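Local coordinates for GCN5-related N-acetyltransferase (Kribbella flavida, PDB 4MY3), which probably transfers an acetyl group from acetyl-CoA to amino groups of substrates that may include aminoglycosides, at the interface of chains A and B and the interface of chains A and C. Sequence-based numbering; all coordinates share one arbitrary frame. Chains: chain A/B/C, GCN5-related N-acetyltransferase.

Contact 1: the interface of chains A and B. Residues chain A 143, 259, 264, 270-272, 275; chain B 139, 277, 279.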
# COMPACT_ATOMS: atom_id res chain seq x y z
N PHE A 143 -9.38 -15.63 12.81
CA PHE A 143 -8.64 -14.82 13.78
C PHE A 143 -7.12 -14.99 13.62
O PHE A 143 -6.64 -16.04 13.19
CB PHE A 143 -9.07 -15.16 15.22
CG PHE A 143 -10.47 -14.74 15.56
CD1 PHE A 143 -10.78 -13.40 15.76
CD2 PHE A 143 -11.49 -15.68 15.69
CE1 PHE A 143 -12.08 -13.01 16.07
CE2 PHE A 143 -12.80 -15.28 15.99
CZ PHE A 143 -13.09 -13.95 16.18
N PRO A 259 -16.02 -17.69 17.89
CA PRO A 259 -15.50 -16.61 18.74
C PRO A 259 -15.47 -17.07 20.19
O PRO A 259 -14.82 -16.43 21.01
CB PRO A 259 -16.53 -15.49 18.57
CG PRO A 259 -17.53 -15.98 17.51
CD PRO A 259 -17.41 -17.47 17.48
N HIS A 264 -8.81 -18.24 23.09
CA HIS A 264 -8.84 -16.86 23.58
C HIS A 264 -8.64 -16.81 25.09
O HIS A 264 -8.18 -15.81 25.63
CB HIS A 264 -10.15 -16.15 23.21
CG HIS A 264 -10.51 -16.26 21.75
ND1 HIS A 264 -9.86 -15.54 20.77
CD2 HIS A 264 -11.44 -17.00 21.12
CE1 HIS A 264 -10.38 -15.85 19.59
NE2 HIS A 264 -11.34 -16.73 19.78
N GLU A 270 -4.12 -11.13 23.01
CA GLU A 270 -5.41 -11.21 22.35
C GLU A 270 -5.20 -11.36 20.84
O GLU A 270 -4.19 -10.88 20.30
CB GLU A 270 -6.19 -9.94 22.68
CG GLU A 270 -7.61 -9.90 22.18
CD GLU A 270 -8.36 -8.67 22.66
OE1 GLU A 270 -7.80 -7.95 23.53
OE2 GLU A 270 -9.49 -8.42 22.18
N ALA A 271 -6.12 -12.03 20.16
CA ALA A 271 -6.13 -12.03 18.70
C ALA A 271 -6.13 -10.61 18.16
O ALA A 271 -6.64 -9.71 18.83
CB ALA A 271 -7.35 -12.76 18.19
N ASP A 272 -5.57 -10.40 16.97
CA ASP A 272 -5.56 -9.08 16.35
C ASP A 272 -6.99 -8.54 16.21
O ASP A 272 -7.92 -9.28 15.94
CB ASP A 272 -4.88 -9.11 14.96
CG ASP A 272 -3.35 -9.38 15.02
OD1 ASP A 272 -2.73 -9.32 16.12
OD2 ASP A 272 -2.77 -9.66 13.95
N ALA A 275 -10.12 -8.88 11.91
CA ALA A 275 -10.53 -10.26 11.65
C ALA A 275 -11.45 -10.39 10.42
O ALA A 275 -12.03 -9.41 9.96
CB ALA A 275 -11.17 -10.86 12.91
N HIS B 139 -17.57 -8.71 23.58
CA HIS B 139 -16.88 -8.14 22.41
C HIS B 139 -17.30 -6.69 22.07
O HIS B 139 -18.32 -6.20 22.54
CB HIS B 139 -17.08 -9.03 21.17
CG HIS B 139 -16.47 -10.38 21.30
ND1 HIS B 139 -17.09 -11.42 21.95
CD2 HIS B 139 -15.26 -10.86 20.90
CE1 HIS B 139 -16.31 -12.48 21.94
NE2 HIS B 139 -15.19 -12.17 21.31
N VAL B 277 -12.76 -6.81 15.73
CA VAL B 277 -13.25 -7.57 16.88
C VAL B 277 -12.36 -7.37 18.11
O VAL B 277 -11.22 -7.83 18.15
CB VAL B 277 -13.40 -9.07 16.55
CG1 VAL B 277 -14.17 -9.79 17.66
CG2 VAL B 277 -14.13 -9.26 15.22
N ARG B 279 -12.08 -7.39 22.57
CA ARG B 279 -12.60 -8.07 23.75
C ARG B 279 -12.39 -7.23 25.00
O ARG B 279 -11.37 -6.55 25.15
CB ARG B 279 -11.91 -9.43 23.91
CG ARG B 279 -12.04 -10.35 22.70
CD ARG B 279 -10.96 -11.45 22.67
NE ARG B 279 -11.16 -12.31 21.51
CZ ARG B 279 -10.82 -11.96 20.27
NH1 ARG B 279 -10.23 -10.79 20.04
NH2 ARG B 279 -11.07 -12.77 19.26
O HOH W 1 -10.40 -10.45 17.24
O HOH W 2 -13.08 -14.11 20.82
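With CG anti to its carbonyl carbon (chi1 -57°) and CG to NE extended, B:Arg279 projects across to chain A, while A:Glu270, CG anti to its backbone N (chi1 -175°), reaches out stretched to meet it. The patch belongs to a two-fold symmetric interface of two protein copies, with a twin where the chains exchange. OE2 of the A:Glu270 carboxylate takes two donors: the backbone N of B:Arg279 at 2.8 Å, on the syn side, and NH1 at 3.3 Å, on the anti lone pair. The second is also a salt bridge, nearly in the guanidinium plane, although the two groups stand nearly perpendicular. NH2 lies over the face of the A:Phe143 ring, 3.8 Å from the centroid, in a cation-pi contact. The A:His264 imidazole crosses the B:Arg279 side chain at about a right angle, its ring inclined 26° to the guanidinium, whose CZ lies over the ring's ND1 side, 3.7 Å from ND1. With OE2 and water 1 at its edge and the A:Phe143 face against NH2, the guanidinium is probably restrained from turning. An alanine at B:Arg279 would probably leave the A:Glu270 carboxylate without its charged mate and open a gap over the A:Phe143 ring. Water 1 joins NH1 to the carbonyl oxygens of B:Val277 and the poorly ordered A:Asp272. Water 2 bridges NE of B:Arg279, NE2 of B:His139 and O of A:Pro259; its oxygen sits 3.2 Å above the A:His264 ring plane, over the centre.

Contact 2: the interface of chains A and C. Residues chain A 207, 216, 218, 242, 245-246; chain C 27-28, 92-93.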
# COMPACT_ATOMS: atom_id res chain seq x y z
N TYR A 207 -2.49 -33.42 12.36
CA TYR A 207 -1.93 -34.09 13.54
C TYR A 207 -3.02 -34.55 14.49
O TYR A 207 -4.06 -33.91 14.63
CB TYR A 207 -0.96 -33.18 14.26
CG TYR A 207 0.24 -32.80 13.42
CD1 TYR A 207 1.34 -33.64 13.35
CD2 TYR A 207 0.26 -31.61 12.70
CE1 TYR A 207 2.44 -33.32 12.59
CE2 TYR A 207 1.36 -31.28 11.93
CZ TYR A 207 2.44 -32.14 11.88
OH TYR A 207 3.55 -31.83 11.11
N TYR A 216 -3.71 -27.85 9.38
CA TYR A 216 -3.31 -26.55 8.90
C TYR A 216 -2.62 -26.65 7.55
O TYR A 216 -2.25 -27.75 7.11
CB TYR A 216 -2.43 -25.87 9.95
CG TYR A 216 -1.00 -26.39 10.06
CD1 TYR A 216 0.00 -25.85 9.27
CD2 TYR A 216 -0.66 -27.37 10.98
CE1 TYR A 216 1.30 -26.29 9.36
CE2 TYR A 216 0.64 -27.81 11.10
CZ TYR A 216 1.62 -27.27 10.28
OH TYR A 216 2.94 -27.68 10.35
N TRP A 218 -0.20 -24.16 4.28
CA TRP A 218 0.62 -23.02 3.91
C TRP A 218 0.24 -22.49 2.54
O TRP A 218 1.04 -21.82 1.89
CB TRP A 218 2.08 -23.44 3.79
CG TRP A 218 2.84 -23.38 5.03
CD1 TRP A 218 3.24 -24.44 5.79
CD2 TRP A 218 3.32 -22.20 5.68
NE1 TRP A 218 3.93 -23.99 6.89
CE2 TRP A 218 4.00 -22.62 6.84
CE3 TRP A 218 3.22 -20.83 5.40
CZ2 TRP A 218 4.59 -21.71 7.73
CZ3 TRP A 218 3.81 -19.93 6.28
CH2 TRP A 218 4.49 -20.38 7.43
N THR A 242 2.03 -27.32 18.41
CA THR A 242 2.45 -27.92 17.14
C THR A 242 2.27 -26.90 16.00
O THR A 242 3.16 -26.76 15.16
CB THR A 242 1.71 -29.23 16.81
OG1 THR A 242 1.80 -30.13 17.92
CG2 THR A 242 2.33 -29.90 15.58
N SER A 245 5.00 -24.41 16.19
CA SER A 245 6.30 -24.93 15.76
C SER A 245 6.40 -24.95 14.24
O SER A 245 7.38 -24.48 13.66
CB SER A 245 6.54 -26.33 16.30
OG SER A 245 6.43 -26.33 17.71
N GLY A 246 5.37 -25.46 13.59
CA GLY A 246 5.37 -25.52 12.15
C GLY A 246 5.25 -24.15 11.52
O GLY A 246 5.28 -24.04 10.30
N ARG C 27 6.28 -28.98 5.85
CA ARG C 27 5.48 -28.70 7.04
C ARG C 27 5.77 -27.30 7.56
O ARG C 27 4.97 -26.74 8.32
CB ARG C 27 5.72 -29.75 8.12
CG ARG C 27 5.49 -31.19 7.64
CD ARG C 27 4.11 -31.65 8.00
NE ARG C 27 3.61 -32.71 7.11
CZ ARG C 27 2.54 -33.45 7.37
NH1 ARG C 27 2.15 -34.39 6.51
NH2 ARG C 27 1.84 -33.27 8.49
N SER C 28 6.89 -26.72 7.15
CA SER C 28 7.26 -25.39 7.61
C SER C 28 7.31 -24.35 6.49
O SER C 28 7.38 -23.14 6.75
CB SER C 28 8.61 -25.43 8.32
OG SER C 28 8.49 -25.96 9.61
N PRO C 92 7.75 -30.19 13.16
CA PRO C 92 7.03 -29.45 14.20
C PRO C 92 6.59 -30.33 15.37
O PRO C 92 6.66 -29.88 16.50
CB PRO C 92 5.79 -28.93 13.46
CG PRO C 92 6.15 -28.98 12.04
CD PRO C 92 7.02 -30.17 11.88
N GLU C 93 6.13 -31.55 15.11
CA GLU C 93 5.71 -32.43 16.20
C GLU C 93 6.88 -32.96 17.04
O GLU C 93 6.67 -33.71 17.98
CB GLU C 93 4.87 -33.61 15.69
CG GLU C 93 5.69 -34.71 15.01
CD GLU C 93 5.78 -34.52 13.51
OE1 GLU C 93 6.13 -33.40 13.06
OE2 GLU C 93 5.50 -35.50 12.77
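A:Tyr216 and A:Trp218 converge on the backbone carbonyl oxygen of C:Arg27, near the C-terminal end of its helix. The phenol OH of A:Tyr216 donates to this O at 3.0 Å, tilted modestly from the carbonyl plane. The indole NE1 of A:Trp218 donates at 3.3 Å from the opposite face; it stands 56° out of the carbonyl plane and misses the lone pairs, yet the acceptor lies close to the indole plane. Two donors from two faces therefore hold one peptide group. The next carbonyl oxygen, that of C:Ser28, lies over the rim of the indole face.

The side chain of C:Arg27 can be traced outward from there. CB is near the OH of A:Tyr216, at 4.1 Å. CG approaches a different phenol, the OH of A:Tyr207, and CD packs against the same oxygen. A bend at chi2 (-97°) carries the rest of the chain alongside that phenol: NE and CZ remain within 4.2 Å of OH, and NH2 at the tip makes a weak hydrogen bond to it, 3.4 Å long. The guanidinium plane is turned 73° from the tyrosine ring, so the two groups do not stack.

From another direction, C:Glu93 brings its carboxylate to the ring edge of A:Tyr207, CD lying 3.7 Å from CE1, and A:Thr242 CG2 covers one ring face from within chain A. C:Pro92 packs beside A:Gly246, its CG 3.6 Å from the glycine CA, where no side chain intervenes.

This patch lies in a chain-chain interface of the deposited assembly that is not an exact two-fold and may or may not form in solution. In the fold, chain A supplies strands 204-209 and 212-217, the tryptophan just after them and the end of helix 233-246, all in its second acetyltransferase sequence range; chain C supplies the end of helix 18-29 and the short helical turn 92-94, from its first.

The C-alpha centres of contact 1 and contact 2 lie about 23 Å apart, and the two share no residue of chain A. Chain A can thus hold chains B and C at once. Contact 1 belongs to a two-fold interface, so strands 135-146 and 274-284 serve on both sides; contact 2 is not an exact two-fold and pairs different elements of the two chains. A reciprocal and a non-reciprocal interface could together build the six-chain deposited assembly, although the structure alone does not show that this hexamer forms in solution.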